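Local coordinates for A rubisco-like protein (Burkholderia fungorum, PDB 3NWR), which belongs to the rubisco-like proteins, relatives of the large chain of ribulose bisphosphate carboxylase, and is probably a lyase, at residues A233-D238 with C257-I262; A242-A247 with L273-P278. One frame throughout, in Å; residues are numbered along the deposited sequence.

Interaction 1. Residues A233-D238 with C257-I262; sequences AFNITD and CVMASI
Thr-237 OG1 is held from two sides: it accepts the backbone N-H of Ser-261, with OG1 2.8 Å from N, and donates its own proton to Asn-235 OD1 at 2.6 Å. That second bond lies in the amide plane, on a lone pair of OD1. Thr-237 N also donates to OD1, from 45° above the plane, which closes an Asx turn just where strand 233-235 gives way to loop. The other end of the amide is held as well: ND2 of Asn-235 bonds to Cys-200 O and to a water that also bonds to Ser-261 OG; that hydroxyl in turn bonds to Asn-286 ND2.

Before the turn the two strands run parallel as neighbours in the barrel, their short axes 41° apart. Met-259 N gives an almost straight bond to Phe-234 O (2.8 Å), and Met-259 O takes the N-H of Ile-236 (3.0 Å).

On the face that carries Ala-233 and Asn-235, Met-259 stretches out beyond CG and brings CE to 3.9 Å from Asn-235 CG. The amide can be met there because its CG stands anti to the backbone N (chi1 -175°). Cys-257 SG packs on Ala-233 CB at 3.6 Å. The other face looks to the helices: Ile-236 CD1 rests on Val-258 CB at 3.6 Å beneath helix 240-252, while the Phe-234 ring also meets helix 208-226.

Asn-235 N bonds to Asp-196, next in the chain to the carboxylated Lys-195, which is consistent with the turn lying by the C-terminal strand ends, where the active site sits in rubisco. With OD1 accepting two hydrogen bonds and ND2 engaged too, the Asn-235 amide could hardly be flipped, and since the Thr-237 hydroxyl already accepts from Ser-261, its proton is directed to OD1.

Interaction 2. Residues A242-A247 with L273-P278; sequences AMRRHA and LRRTTP
This is a helix-to-helix contact in the outer layer of the TIM barrel, where Arg-244, Met-243 and Ala-247 of helix 240-252 meet Leu-273 of helix 267-276 and Thr-276 and Thr-277 farther along the chain. It combines an apolar patch round Leu-273 with a polar pairing of Arg-244 and Thr-276.

Leu-273 supplies the apolar part. Its CG is anti to the backbone N (chi1 173°), and the two methyls beyond it divide the work: CD1 lies 4.1 Å from Ala-247 CB, while CD2 approaches the sulphur of Met-243 more loosely. CD1 also borders the aliphatic start of Arg-244 at CG.

Arg-244 and Thr-276 carry the polar part, their side chains crossing at about a right angle. The arginine is extended from CG to NE, and NE donates to Thr-276 OG1 at 2.9 Å. The bond is bent, 149° at the hydrogen, and the hydroxyl is tilted modestly from the guanidinium plane. Thr-276 CG2 packs beside the same group, 3.5 Å from NH2 of Arg-244, so the threonine meets the arginine with both its branches.

The charged tip looks beyond the pair. Arg-244 NH2 and Arg-275 NH2 come within 4.5 Å of each other, a like-charge approach that is probably offset by Asp-241 of the second subunit, which forms a salt bridge with each of them. Arg-275 NH1 adds a bridge to Asp-239 of that subunit, tying this helix pair into the dimer interface.

Further along, Thr-277 OG1 lies 4.1 Å from Ala-247 CB and bonds to Leu-279 N. The same OG1 is hydrogen-bonded to a water at 2.9 Å, and that water donates a weak bond to Ala-247 O.

Helix 240-252 ties the two contacts together: it connects strands 233-235 and 257-261 in a beta-alpha-beta unit, so it covers one face of interaction 1 and supplies half of interaction 2. Interaction 1 is wholly buried and is built on main-chain bonds between strands and a fixed amide-hydroxyl network. Interaction 2 lies farther out, partly buried, with a small apolar patch and arginines that turn to the second subunit. The centres are 10 Å apart, and the contacts touch directly: Asp-238 OD2 probably accepts a hydrogen bond from His-246 NE2 at 2.9 Å, while Met-243 packs against the loop carbonyls of Ile-236 and Asp-238. Both reach the dimer partner.

Interaction 1. Residues A233-D238 with C257-I262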
ATOM      1  N   ALA A 233      13.905 -12.465 -14.074  1.00 11.83           N
ATOM      2  CA  ALA A 233      12.682 -11.949 -13.483  1.00 12.84           C
ATOM      3  C   ALA A 233      12.257 -10.732 -14.283  1.00 13.91           C
ATOM      4  O   ALA A 233      12.764  -9.627 -14.079  1.00 13.31           O
ATOM      5  CB  ALA A 233      12.902 -11.590 -12.011  1.00 12.59           C
ATOM      6  N   PHE A 234      11.353 -10.948 -15.235  1.00 13.44           N
ATOM      7  CA  PHE A 234      10.790  -9.850 -16.013  1.00 11.04           C
ATOM      8  C   PHE A 234       9.776  -9.106 -15.172  1.00 10.99           C
ATOM      9  O   PHE A 234       8.850  -9.716 -14.623  1.00 12.02           O
ATOM     10  CB  PHE A 234      10.093 -10.388 -17.264  1.00 12.58           C
ATOM     11  CG  PHE A 234      11.038 -10.981 -18.261  1.00 14.76           C
ATOM     12  CD1 PHE A 234      11.819 -10.158 -19.057  1.00 13.49           C
ATOM     13  CD2 PHE A 234      11.154 -12.354 -18.394  1.00 13.04           C
ATOM     14  CE1 PHE A 234      12.703 -10.702 -19.992  1.00 13.77           C
ATOM     15  CE2 PHE A 234      12.046 -12.911 -19.324  1.00 13.61           C
ATOM     16  CZ  PHE A 234      12.819 -12.081 -20.120  1.00 14.11           C
ATOM     17  N   ASN A 235       9.936  -7.787 -15.088  1.00 13.13           N
ATOM     18  CA  ASN A 235       8.987  -6.968 -14.351  1.00 12.92           C
ATOM     19  C   ASN A 235       7.705  -6.750 -15.157  1.00 12.66           C
ATOM     20  O   ASN A 235       7.673  -5.947 -16.094  1.00 14.12           O
ATOM     21  CB  ASN A 235       9.623  -5.631 -13.971  1.00 12.44           C
ATOM     22  CG  ASN A 235       8.712  -4.791 -13.096  1.00 13.74           C
ATOM     23  OD1 ASN A 235       7.689  -5.274 -12.618  1.00 14.01           O
ATOM     24  ND2 ASN A 235       9.088  -3.534 -12.869  1.00 13.47           N
ATOM     25  N   ILE A 236       6.657  -7.474 -14.788  1.00 10.63           N
ATOM     26  CA  ILE A 236       5.399  -7.413 -15.522  1.00 11.18           C
ATOM     27  C   ILE A 236       4.366  -6.528 -14.840  1.00 11.68           C
ATOM     28  O   ILE A 236       3.222  -6.452 -15.294  1.00 12.91           O
ATOM     29  CB  ILE A 236       4.780  -8.808 -15.741  1.00 13.32           C
ATOM     30  CG1 ILE A 236       4.405  -9.436 -14.397  1.00 12.89           C
ATOM     31  CG2 ILE A 236       5.743  -9.707 -16.536  1.00 13.95           C
ATOM     32  CD1 ILE A 236       3.546 -10.704 -14.517  1.00 13.77           C
ATOM     33  N   THR A 237       4.774  -5.857 -13.762  1.00 13.31           N
ATOM     34  CA  THR A 237       3.898  -4.923 -13.039  1.00 13.29           C
ATOM     35  C   THR A 237       3.044  -4.105 -14.004  1.00 12.63           C
ATOM     36  O   THR A 237       3.586  -3.413 -14.874  1.00 14.11           O
ATOM     37  CB  THR A 237       4.722  -3.943 -12.184  1.00 11.58           C
ATOM     38  OG1 THR A 237       5.536  -4.673 -11.254  1.00 11.16           O
ATOM     39  CG2 THR A 237       3.798  -2.984 -11.418  1.00 12.81           C
ATOM     40  N   ASP A 238       1.724  -4.183 -13.845  1.00 11.90           N
ATOM     41  CA  ASP A 238       0.776  -3.509 -14.734  1.00 13.20           C
ATOM     42  C   ASP A 238      -0.620  -3.722 -14.179  1.00 12.21           C
ATOM     43  O   ASP A 238      -0.820  -4.407 -13.171  1.00 12.71           O
ATOM     44  CB  ASP A 238       0.843  -4.125 -16.142  1.00 13.26           C
ATOM     45  CG  ASP A 238       0.545  -3.130 -17.257  1.00 16.01           C
ATOM     46  OD1 ASP A 238      -0.219  -2.166 -17.055  1.00 15.69           O
ATOM     47  OD2 ASP A 238       1.074  -3.339 -18.369  1.00 15.89           O
ATOM     48  N   CYS A 257      10.127 -16.990 -14.638  1.00 13.29           N
ATOM     49  CA  CYS A 257       9.919 -16.080 -13.522  1.00 13.09           C
ATOM     50  C   CYS A 257       9.316 -14.756 -13.986  1.00 11.71           C
ATOM     51  O   CYS A 257       9.696 -14.234 -15.039  1.00 12.07           O
ATOM     52  CB  CYS A 257      11.268 -15.830 -12.827  1.00 12.57           C
ATOM     53  SG  CYS A 257      11.202 -14.728 -11.382  1.00 14.37           S
ATOM     54  N   VAL A 258       8.385 -14.229 -13.194  1.00 11.70           N
ATOM     55  CA  VAL A 258       7.908 -12.858 -13.345  1.00 11.52           C
ATOM     56  C   VAL A 258       8.048 -12.109 -12.021  1.00 12.62           C
ATOM     57  O   VAL A 258       7.903 -12.689 -10.944  1.00 13.75           O
ATOM     58  CB  VAL A 258       6.452 -12.787 -13.838  1.00 12.34           C
ATOM     59  CG1 VAL A 258       6.363 -13.301 -15.276  1.00 13.42           C
ATOM     60  CG2 VAL A 258       5.539 -13.582 -12.920  1.00 14.03           C
ATOM     61  N   MET A 259       8.337 -10.820 -12.127  1.00 12.19           N
ATOM     62  CA  MET A 259       8.492  -9.939 -10.977  1.00 10.42           C
ATOM     63  C   MET A 259       7.315  -8.971 -10.954  1.00 12.50           C
ATOM     64  O   MET A 259       6.808  -8.577 -12.004  1.00 11.86           O
ATOM     65  CB  MET A 259       9.798  -9.166 -11.136  1.00 11.79           C
ATOM     66  CG  MET A 259       9.909  -7.877 -10.347  1.00 14.34           C
ATOM     67  SD  MET A 259      11.498  -7.134 -10.795  1.00 16.98           S
ATOM     68  CE  MET A 259      11.264  -5.473 -10.162  1.00 15.30           C
ATOM     69  N   ALA A 260       6.874  -8.597  -9.758  1.00 10.98           N
ATOM     70  CA  ALA A 260       5.791  -7.620  -9.600  1.00 10.08           C
ATOM     71  C   ALA A 260       6.060  -6.712  -8.411  1.00 10.80           C
ATOM     72  O   ALA A 260       6.560  -7.170  -7.384  1.00 11.83           O
ATOM     73  CB  ALA A 260       4.438  -8.333  -9.433  1.00 12.66           C
ATOM     74  N   SER A 261       5.738  -5.430  -8.563  1.00 10.78           N
ATOM     75  CA  SER A 261       5.814  -4.473  -7.460  1.00 10.88           C
ATOM     76  C   SER A 261       4.580  -4.671  -6.595  1.00 11.14           C
ATOM     77  O   SER A 261       3.529  -4.060  -6.819  1.00 11.38           O
ATOM     78  CB  SER A 261       5.882  -3.047  -7.995  1.00 11.41           C
ATOM     79  OG  SER A 261       7.099  -2.855  -8.688  1.00 11.75           O
ATOM     80  N   ILE A 262       4.715  -5.553  -5.610  1.00 11.66           N
ATOM     81  CA  ILE A 262       3.553  -6.007  -4.845  1.00 11.66           C
ATOM     82  C   ILE A 262       2.700  -4.904  -4.218  1.00  9.80           C
ATOM     83  O   ILE A 262       1.480  -4.989  -4.232  1.00 10.95           O
ATOM     84  CB  ILE A 262       3.947  -7.040  -3.772  1.00 11.90           C
ATOM     85  CG1 ILE A 262       5.144  -6.545  -2.942  1.00 12.27           C
ATOM     86  CG2 ILE A 262       4.272  -8.375  -4.451  1.00 12.74           C
ATOM     87  CD1 ILE A 262       5.460  -7.415  -1.691  1.00 12.27           C
TER
HETATM   88  O   HOH W   1       7.094  -1.737 -11.289  1.00 11.86           O

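Interaction 2. Residues A242-A247 with L273-P278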
ATOM      1  N   ALA A 242      -3.592  -6.976 -17.896  1.00 13.57           N
ATOM      2  CA  ALA A 242      -2.354  -6.856 -18.656  1.00 14.05           C
ATOM      3  C   ALA A 242      -1.258  -7.740 -18.077  1.00 14.80           C
ATOM      4  O   ALA A 242      -0.536  -8.406 -18.826  1.00 14.42           O
ATOM      5  CB  ALA A 242      -1.896  -5.405 -18.731  1.00 14.48           C
ATOM      6  N   MET A 243      -1.134  -7.762 -16.751  1.00 14.72           N
ATOM      7  CA  MET A 243      -0.143  -8.632 -16.111  1.00 13.79           C
ATOM      8  C   MET A 243      -0.312 -10.086 -16.482  1.00 14.94           C
ATOM      9  O   MET A 243       0.676 -10.797 -16.676  1.00 14.80           O
ATOM     10  CB  MET A 243      -0.162  -8.511 -14.586  1.00 18.35           C
ATOM     11  CG  MET A 243       0.495  -7.263 -14.076  1.00 17.03           C
ATOM     12  SD  MET A 243       1.101  -7.468 -12.374  1.00 16.64           S
ATOM     13  CE  MET A 243      -0.449  -7.612 -11.524  1.00 15.69           C
ATOM     14  N   ARG A 244      -1.556 -10.548 -16.548  1.00 15.20           N
ATOM     15  CA  ARG A 244      -1.805 -11.926 -16.948  1.00 12.53           C
ATOM     16  C   ARG A 244      -1.347 -12.167 -18.377  1.00 16.68           C
ATOM     17  O   ARG A 244      -0.749 -13.205 -18.668  1.00 16.49           O
ATOM     18  CB  ARG A 244      -3.283 -12.305 -16.785  1.00 13.51           C
ATOM     19  CG  ARG A 244      -3.649 -12.707 -15.351  1.00 16.16           C
ATOM     20  CD  ARG A 244      -5.137 -12.996 -15.193  1.00 15.57           C
ATOM     21  NE  ARG A 244      -5.400 -13.791 -13.992  1.00 16.87           N
ATOM     22  CZ  ARG A 244      -6.558 -13.816 -13.337  1.00 14.76           C
ATOM     23  NH1 ARG A 244      -7.578 -13.070 -13.751  1.00 14.12           N
ATOM     24  NH2 ARG A 244      -6.695 -14.580 -12.263  1.00 14.01           N
ATOM     25  N   ARG A 245      -1.619 -11.216 -19.269  1.00 15.09           N
ATOM     26  CA  ARG A 245      -1.133 -11.334 -20.645  1.00 15.82           C
ATOM     27  C   ARG A 245       0.393 -11.366 -20.671  1.00 15.57           C
ATOM     28  O   ARG A 245       0.986 -12.155 -21.408  1.00 16.21           O
ATOM     29  CB  ARG A 245      -1.666 -10.199 -21.526  1.00 16.77           C
ATOM     30  CG  ARG A 245      -3.167 -10.283 -21.764  1.00 19.76           C
ATOM     31  CD  ARG A 245      -3.644  -9.286 -22.818  1.00 21.63           C
ATOM     32  NE  ARG A 245      -3.417  -7.890 -22.449  1.00 22.64           N
ATOM     33  CZ  ARG A 245      -4.277  -7.132 -21.768  1.00 25.28           C
ATOM     34  NH1 ARG A 245      -5.439  -7.628 -21.356  1.00 24.55           N
ATOM     35  NH2 ARG A 245      -3.973  -5.869 -21.497  1.00 27.64           N
ATOM     36  N   HIS A 246       1.030 -10.507 -19.878  1.00 13.81           N
ATOM     37  CA  HIS A 246       2.490 -10.481 -19.832  1.00 12.86           C
ATOM     38  C   HIS A 246       3.044 -11.812 -19.330  1.00 14.15           C
ATOM     39  O   HIS A 246       4.036 -12.311 -19.847  1.00 13.80           O
ATOM     40  CB  HIS A 246       3.014  -9.379 -18.904  1.00 14.04           C
ATOM     41  CG  HIS A 246       2.586  -7.989 -19.268  1.00 14.78           C
ATOM     42  ND1 HIS A 246       2.263  -7.604 -20.554  1.00 15.67           N
ATOM     43  CD2 HIS A 246       2.462  -6.881 -18.500  1.00 14.41           C
ATOM     44  CE1 HIS A 246       1.942  -6.321 -20.556  1.00 16.36           C
ATOM     45  NE2 HIS A 246       2.058  -5.858 -19.323  1.00 15.40           N
ATOM     46  N   ALA A 247       2.413 -12.371 -18.306  1.00 13.59           N
ATOM     47  CA  ALA A 247       2.887 -13.626 -17.732  1.00 13.09           C
ATOM     48  C   ALA A 247       2.741 -14.777 -18.726  1.00 14.02           C
ATOM     49  O   ALA A 247       3.615 -15.654 -18.808  1.00 15.03           O
ATOM     50  CB  ALA A 247       2.147 -13.927 -16.420  1.00 15.13           C
ATOM     51  N   LEU A 273      -3.242 -13.346  -9.922  1.00 12.48           N
ATOM     52  CA  LEU A 273      -2.148 -13.665 -10.835  1.00 13.44           C
ATOM     53  C   LEU A 273      -1.526 -14.997 -10.452  1.00 13.63           C
ATOM     54  O   LEU A 273      -1.196 -15.805 -11.313  1.00 14.14           O
ATOM     55  CB  LEU A 273      -1.082 -12.575 -10.795  1.00 13.19           C
ATOM     56  CG  LEU A 273       0.208 -12.845 -11.571  1.00 14.24           C
ATOM     57  CD1 LEU A 273      -0.083 -12.958 -13.077  1.00 18.14           C
ATOM     58  CD2 LEU A 273       1.199 -11.731 -11.288  1.00 15.11           C
ATOM     59  N   ARG A 274      -1.356 -15.216  -9.152  1.00 13.22           N
ATOM     60  CA  ARG A 274      -0.753 -16.453  -8.650  1.00 12.67           C
ATOM     61  C   ARG A 274      -1.491 -17.685  -9.140  1.00 14.13           C
ATOM     62  O   ARG A 274      -0.865 -18.715  -9.434  1.00 15.47           O
ATOM     63  CB  ARG A 274      -0.745 -16.448  -7.121  1.00 13.43           C
ATOM     64  CG  ARG A 274      -0.493 -17.816  -6.470  1.00 13.59           C
ATOM     65  CD  ARG A 274       1.005 -18.176  -6.431  1.00 14.07           C
ATOM     66  NE  ARG A 274       1.547 -18.477  -7.754  1.00 19.45           N
ATOM     67  CZ  ARG A 274       2.832 -18.706  -8.026  1.00 18.87           C
ATOM     68  NH1 ARG A 274       3.776 -18.677  -7.069  1.00 15.18           N
ATOM     69  NH2 ARG A 274       3.166 -18.985  -9.277  1.00 13.98           N
ATOM     70  N   ARG A 275      -2.816 -17.597  -9.213  1.00 14.71           N
ATOM     71  CA  ARG A 275      -3.613 -18.751  -9.611  1.00 15.71           C
ATOM     72  C   ARG A 275      -3.490 -19.089 -11.094  1.00 17.75           C
ATOM     73  O   ARG A 275      -3.743 -20.223 -11.494  1.00 21.02           O
ATOM     74  CB  ARG A 275      -5.083 -18.547  -9.249  1.00 16.54           C
ATOM     75  CG  ARG A 275      -5.389 -18.692  -7.773  1.00 19.30           C
ATOM     76  CD  ARG A 275      -6.887 -18.921  -7.569  1.00 21.99           C
ATOM     77  NE  ARG A 275      -7.652 -17.874  -8.232  1.00 25.07           N
ATOM     78  CZ  ARG A 275      -7.900 -16.689  -7.689  1.00 24.32           C
ATOM     79  NH1 ARG A 275      -7.454 -16.414  -6.468  1.00 25.42           N
ATOM     80  NH2 ARG A 275      -8.591 -15.785  -8.366  1.00 18.82           N
ATOM     81  N   THR A 276      -3.109 -18.117 -11.912  1.00 14.10           N
ATOM     82  CA  THR A 276      -3.073 -18.354 -13.356  1.00 15.11           C
ATOM     83  C   THR A 276      -1.672 -18.477 -13.968  1.00 19.24           C
ATOM     84  O   THR A 276      -1.547 -18.854 -15.135  1.00 25.24           O
ATOM     85  CB  THR A 276      -3.930 -17.322 -14.132  1.00 21.20           C
ATOM     86  OG1 THR A 276      -3.513 -15.995 -13.795  1.00 19.49           O
ATOM     87  CG2 THR A 276      -5.396 -17.485 -13.772  1.00 20.29           C
ATOM     88  N   THR A 277      -0.621 -18.169 -13.212  1.00 14.41           N
ATOM     89  CA  THR A 277       0.726 -18.392 -13.739  1.00 15.94           C
ATOM     90  C   THR A 277       1.493 -19.485 -13.006  1.00 16.63           C
ATOM     91  O   THR A 277       1.511 -19.532 -11.772  1.00 16.70           O
ATOM     92  CB  THR A 277       1.591 -17.122 -13.788  1.00 16.86           C
ATOM     93  OG1 THR A 277       2.837 -17.433 -14.435  1.00 17.97           O
ATOM     94  CG2 THR A 277       1.881 -16.618 -12.399  1.00 16.98           C
ATOM     95  N   PRO A 278       2.140 -20.367 -13.778  1.00 14.26           N
ATOM     96  CA  PRO A 278       2.963 -21.433 -13.199  1.00 13.82           C
ATOM     97  C   PRO A 278       4.406 -21.000 -12.963  1.00 16.71           C
ATOM     98  O   PRO A 278       5.227 -21.832 -12.570  1.00 14.69           O
ATOM     99  CB  PRO A 278       2.912 -22.517 -14.278  1.00 14.83           C
ATOM    100  CG  PRO A 278       2.806 -21.747 -15.550  1.00 15.16           C
ATOM    101  CD  PRO A 278       1.958 -20.533 -15.231  1.00 15.05           C
TER
HETATM  102  O   HOH W   2       2.497 -17.766 -17.343  1.00 19.60           O